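Local coordinates for protein dITP/XTP pyrophosphatase (Coxiella burnetii, PDB 3TQU) that probably hydrolyses non-canonical purine nucleoside triphosphates such as XTP, dITP and ITP to monophosphates and diphosphate, cleansing the nucleotide pool, at residues P134-E146 and I183-V196. Numbering follows the deposited sequence.
Sequences PAPLICHGVWEGE and ISHRGQALEQLSTV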
loop_
_atom_site.group_PDB
_atom_site.type_symbol
_atom_site.label_atom_id
_atom_site.label_comp_id
_atom_site.label_asym_id
_atom_site.label_seq_id
_atom_site.Cartn_x
_atom_site.Cartn_y
_atom_site.Cartn_z
ATOM N N PRO A 134 0.714 9.600 -7.309
ATOM C CA PRO A 134 0.962 8.198 -7.661
ATOM C C PRO A 134 1.595 7.415 -6.514
ATOM O O PRO A 134 1.722 6.190 -6.612
ATOM C CB PRO A 134 1.959 8.319 -8.809
ATOM C CG PRO A 134 2.760 9.526 -8.445
ATOM C CD PRO A 134 1.792 10.484 -7.788
ATOM N N ALA A 135 1.982 8.112 -5.450
ATOM C CA ALA A 135 2.702 7.492 -4.345
ATOM C C ALA A 135 2.138 7.928 -2.997
ATOM O O ALA A 135 2.840 8.550 -2.190
ATOM C CB ALA A 135 4.180 7.824 -4.430
ATOM N N PRO A 136 0.862 7.606 -2.750
ATOM C CA PRO A 136 0.227 7.986 -1.487
ATOM C C PRO A 136 0.929 7.326 -0.311
ATOM O O PRO A 136 1.517 6.253 -0.465
ATOM C CB PRO A 136 -1.194 7.427 -1.629
ATOM C CG PRO A 136 -1.065 6.311 -2.613
ATOM C CD PRO A 136 -0.025 6.778 -3.587
ATOM N N LEU A 137 0.889 7.975 0.846
ATOM C CA LEU A 137 1.348 7.340 2.067
ATOM C C LEU A 137 0.393 6.202 2.386
ATOM O O LEU A 137 -0.820 6.404 2.425
ATOM C CB LEU A 137 1.351 8.339 3.220
ATOM C CG LEU A 137 1.673 7.776 4.605
ATOM C CD1 LEU A 137 3.066 7.161 4.629
ATOM C CD2 LEU A 137 1.545 8.864 5.655
ATOM N N ILE A 138 0.934 5.007 2.599
ATOM C CA ILE A 138 0.114 3.860 2.963
ATOM C C ILE A 138 0.515 3.361 4.345
ATOM O O ILE A 138 1.672 3.007 4.569
ATOM C CB ILE A 138 0.272 2.703 1.955
ATOM C CG1 ILE A 138 -0.068 3.172 0.536
ATOM C CG2 ILE A 138 -0.592 1.514 2.364
ATOM C CD1 ILE A 138 -1.489 3.665 0.371
ATOM N N CYS A 139 -0.439 3.350 5.268
ATOM C CA CYS A 139 -0.207 2.811 6.603
ATOM C C CYS A 139 -1.056 1.563 6.783
ATOM O O CYS A 139 -2.271 1.605 6.606
ATOM C CB CYS A 139 -0.563 3.843 7.670
ATOM S SG CYS A 139 0.382 5.374 7.549
ATOM N N HIS A 140 -0.418 0.451 7.132
ATOM C CA HIS A 140 -1.135 -0.813 7.241
ATOM C C HIS A 140 -1.029 -1.414 8.640
ATOM O O HIS A 140 0.020 -1.929 9.028
ATOM C CB HIS A 140 -0.624 -1.801 6.189
ATOM C CG HIS A 140 -1.405 -3.077 6.127
ATOM N ND1 HIS A 140 -1.222 -4.012 5.129
ATOM C CD2 HIS A 140 -2.368 -3.575 6.937
ATOM C CE1 HIS A 140 -2.039 -5.030 5.330
ATOM N NE2 HIS A 140 -2.747 -4.790 6.420
ATOM N N GLY A 141 -2.126 -1.349 9.390
ATOM C CA GLY A 141 -2.177 -1.906 10.731
ATOM C C GLY A 141 -2.777 -3.301 10.732
ATOM O O GLY A 141 -3.792 -3.553 10.074
ATOM N N VAL A 142 -2.146 -4.208 11.470
ATOM C CA VAL A 142 -2.605 -5.587 11.542
ATOM C C VAL A 142 -2.739 -6.048 12.986
ATOM O O VAL A 142 -1.823 -5.886 13.791
ATOM C CB VAL A 142 -1.655 -6.547 10.790
ATOM C CG1 VAL A 142 -2.128 -7.988 10.941
ATOM C CG2 VAL A 142 -1.566 -6.163 9.323
ATOM N N TRP A 143 -3.889 -6.630 13.303
ATOM C CA TRP A 143 -4.168 -7.112 14.646
ATOM C C TRP A 143 -4.521 -8.595 14.573
ATOM O O TRP A 143 -5.574 -8.959 14.054
ATOM C CB TRP A 143 -5.330 -6.310 15.239
ATOM C CG TRP A 143 -5.488 -6.428 16.721
ATOM C CD1 TRP A 143 -4.558 -6.873 17.619
ATOM C CD2 TRP A 143 -6.654 -6.090 17.484
ATOM N NE1 TRP A 143 -5.074 -6.829 18.893
ATOM C CE2 TRP A 143 -6.356 -6.355 18.836
ATOM C CE3 TRP A 143 -7.917 -5.588 17.154
ATOM C CZ2 TRP A 143 -7.282 -6.137 19.858
ATOM C CZ3 TRP A 143 -8.833 -5.373 18.171
ATOM C CH2 TRP A 143 -8.510 -5.649 19.506
ATOM N N GLU A 144 -3.634 -9.448 15.083
ATOM C CA GLU A 144 -3.823 -10.900 15.014
ATOM C C GLU A 144 -4.574 -11.465 16.222
ATOM O O GLU A 144 -4.298 -11.100 17.363
ATOM C CB GLU A 144 -2.471 -11.607 14.876
ATOM C CG GLU A 144 -1.634 -11.128 13.700
ATOM C CD GLU A 144 -0.293 -11.834 13.614
ATOM O OE1 GLU A 144 -0.041 -12.732 14.444
ATOM O OE2 GLU A 144 0.509 -11.493 12.719
ATOM N N GLY A 145 -5.515 -12.366 15.966
ATOM C CA GLY A 145 -6.251 -13.015 17.034
ATOM C C GLY A 145 -6.880 -14.322 16.596
ATOM O O GLY A 145 -6.389 -14.981 15.680
ATOM N N GLU A 146 -7.970 -14.698 17.258
ATOM C CA GLU A 146 -8.677 -15.935 16.953
ATOM C C GLU A 146 -10.173 -15.685 17.008
ATOM O O GLU A 146 -10.634 -14.816 17.748
ATOM C CB GLU A 146 -8.316 -17.026 17.964
ATOM C CG GLU A 146 -6.836 -17.349 18.040
ATOM C CD GLU A 146 -6.520 -18.346 19.137
ATOM O OE1 GLU A 146 -7.460 -18.770 19.844
ATOM O OE2 GLU A 146 -5.334 -18.702 19.293
ATOM N N ILE A 183 -4.341 -0.792 20.910
ATOM C CA ILE A 183 -3.634 -1.952 20.376
ATOM C C ILE A 183 -4.242 -2.505 19.086
ATOM O O ILE A 183 -3.695 -3.425 18.480
ATOM C CB ILE A 183 -3.574 -3.099 21.408
ATOM C CG1 ILE A 183 -4.969 -3.687 21.638
ATOM C CG2 ILE A 183 -2.957 -2.613 22.724
ATOM C CD1 ILE A 183 -4.969 -4.953 22.466
ATOM N N SER A 184 -5.373 -1.949 18.669
ATOM C CA SER A 184 -6.096 -2.496 17.525
ATOM C C SER A 184 -5.377 -2.241 16.206
ATOM O O SER A 184 -4.335 -1.583 16.158
ATOM C CB SER A 184 -7.503 -1.908 17.441
ATOM O OG SER A 184 -7.442 -0.530 17.115
ATOM N N HIS A 185 -5.959 -2.777 15.140
ATOM C CA HIS A 185 -5.480 -2.546 13.790
ATOM C C HIS A 185 -5.546 -1.063 13.445
ATOM O O HIS A 185 -4.656 -0.530 12.780
ATOM C CB HIS A 185 -6.302 -3.370 12.796
ATOM C CG HIS A 185 -7.783 -3.205 12.950
ATOM N ND1 HIS A 185 -8.437 -3.422 14.144
ATOM C CD2 HIS A 185 -8.738 -2.859 12.055
ATOM C CE1 HIS A 185 -9.731 -3.213 13.978
ATOM N NE2 HIS A 185 -9.941 -2.869 12.719
ATOM N N ARG A 186 -6.604 -0.395 13.903
ATOM C CA ARG A 186 -6.730 1.042 13.696
ATOM C C ARG A 186 -5.686 1.800 14.506
ATOM O O ARG A 186 -5.030 2.706 13.993
ATOM C CB ARG A 186 -8.132 1.533 14.062
ATOM C CG ARG A 186 -9.203 1.198 13.037
ATOM C CD ARG A 186 -10.501 1.942 13.340
ATOM N NE ARG A 186 -10.267 3.365 13.576
ATOM C CZ ARG A 186 -10.096 4.272 12.616
ATOM N NH1 ARG A 186 -10.129 3.913 11.340
ATOM N NH2 ARG A 186 -9.889 5.544 12.933
ATOM N N GLY A 187 -5.538 1.432 15.775
ATOM C CA GLY A 187 -4.543 2.058 16.626
ATOM C C GLY A 187 -3.154 2.001 16.013
ATOM O O GLY A 187 -2.420 2.989 16.024
ATOM N N GLN A 188 -2.791 0.841 15.473
ATOM C CA GLN A 188 -1.471 0.655 14.876
ATOM C C GLN A 188 -1.307 1.475 13.595
ATOM O O GLN A 188 -0.276 2.115 13.385
ATOM C CB GLN A 188 -1.198 -0.832 14.613
ATOM C CG GLN A 188 -1.081 -1.662 15.885
ATOM C CD GLN A 188 -0.960 -3.152 15.618
ATOM O OE1 GLN A 188 0.064 -3.628 15.128
ATOM N NE2 GLN A 188 -2.007 -3.897 15.947
ATOM N N ALA A 189 -2.323 1.459 12.742
ATOM C CA ALA A 189 -2.292 2.271 11.534
ATOM C C ALA A 189 -2.137 3.746 11.902
ATOM O O ALA A 189 -1.310 4.458 11.329
ATOM C CB ALA A 189 -3.553 2.051 10.711
ATOM N N LEU A 190 -2.925 4.195 12.876
ATOM C CA LEU A 190 -2.905 5.594 13.286
ATOM C C LEU A 190 -1.551 6.013 13.859
ATOM O O LEU A 190 -1.094 7.133 13.628
ATOM C CB LEU A 190 -4.026 5.884 14.289
ATOM C CG LEU A 190 -5.446 5.888 13.720
ATOM C CD1 LEU A 190 -6.478 6.097 14.818
ATOM C CD2 LEU A 190 -5.579 6.964 12.658
ATOM N N GLU A 191 -0.909 5.119 14.604
ATOM C CA GLU A 191 0.400 5.433 15.167
ATOM C C GLU A 191 1.463 5.523 14.070
ATOM O O GLU A 191 2.363 6.355 14.145
ATOM C CB GLU A 191 0.800 4.436 16.262
ATOM C CG GLU A 191 0.911 2.991 15.816
ATOM C CD GLU A 191 2.312 2.612 15.363
ATOM O OE1 GLU A 191 2.504 1.449 14.952
ATOM O OE2 GLU A 191 3.219 3.471 15.421
ATOM N N GLN A 192 1.340 4.679 13.047
ATOM C CA GLN A 192 2.225 4.743 11.885
ATOM C C GLN A 192 2.049 6.082 11.179
ATOM O O GLN A 192 3.026 6.732 10.800
ATOM C CB GLN A 192 1.916 3.607 10.905
ATOM C CG GLN A 192 2.120 2.203 11.461
ATOM C CD GLN A 192 1.675 1.128 10.484
ATOM O OE1 GLN A 192 1.590 1.369 9.279
ATOM N NE2 GLN A 192 1.380 -0.059 10.999
ATOM N N LEU A 193 0.792 6.482 11.003
ATOM C CA LEU A 193 0.455 7.765 10.394
ATOM C C LEU A 193 1.006 8.936 11.208
ATOM O O LEU A 193 1.585 9.871 10.653
ATOM C CB LEU A 193 -1.065 7.908 10.255
ATOM C CG LEU A 193 -1.566 9.226 9.656
ATOM C CD1 LEU A 193 -1.182 9.319 8.188
ATOM C CD2 LEU A 193 -3.070 9.353 9.821
ATOM N N SER A 194 0.820 8.882 12.523
ATOM C CA SER A 194 1.295 9.947 13.401
ATOM C C SER A 194 2.807 10.100 13.316
ATOM O O SER A 194 3.327 11.212 13.263
ATOM C CB SER A 194 0.887 9.676 14.846
ATOM O OG SER A 194 1.343 10.716 15.691
ATOM N N THR A 195 3.512 8.977 13.318
ATOM C CA THR A 195 4.965 9.002 13.224
ATOM C C THR A 195 5.415 9.764 11.980
ATOM O O THR A 195 6.326 10.591 12.043
ATOM C CB THR A 195 5.553 7.578 13.208
ATOM O OG1 THR A 195 5.305 6.945 14.470
ATOM C CG2 THR A 195 7.053 7.625 12.961
ATOM N N VAL A 196 4.769 9.489 10.852
ATOM C CA VAL A 196 5.131 10.141 9.599
ATOM C C VAL A 196 4.780 11.625 9.621
ATOM O O VAL A 196 5.590 12.467 9.239
ATOM C CB VAL A 196 4.459 9.461 8.390
ATOM C CG1 VAL A 196 4.757 10.235 7.112
ATOM C CG2 VAL A 196 4.926 8.017 8.269
HETATM O O HOH W 1 0.364 -3.458 12.425
#
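With CG anti to the carbonyl carbon (chi1 -62°) and the chain extended beyond it, Gln192 carries its amide from helix 185-196 up to His140 on strand 137-146 and grips both backbone polar atoms of that residue. Gln192 NE2 gives a nearly straight bond to His140 O (3.0 Å, 163° at the hydrogen), arriving from above the carbonyl plane, while Gln192 OE1 takes a weak bond from His140 N; together they should hold the amide's rotation. One turn earlier Gln188, likewise extended beyond CG but with its amide turned differently, bonds weakly through NE2 to Val142 O (2.9 Å) and, within its own segment, to Ile183 O and Ser184 O; a water bridges Gln188 OE1 to Val142 N. Between the two glutamines Gly141 CA comes within 4.3 Å of Ala189 CA, and Ala189 CB fits against the glycine; Gly141 CA also makes a CA-H...O contact with His185 O (3.5 Å), a turn before. Helix and strand run nearly antiparallel, at 150°, the helix packing on one face of the mixed central sheet of the HAM1 fold, where Ala189 also touches the adjoining strand 118-128. At the helix start, Ser184 OG caps Gly187 N, and Ser184 CA sits over the six-membered ring of Trp143 (3.8 Å from its centroid) in a CH-pi contact. Ile183 CD1 meets Trp143 CZ2 at 3.7 Å. His185, predicted to bind substrate with Arg186, turns its ring edge to Trp143 CE3 and stacks on Phe121. At the other end, Cys139 SG packs on Leu193 CB (4.0 Å), and Leu137 CD2 touches Leu193 CD1 (3.7 Å) and meets Val196 CG1 tip to tip.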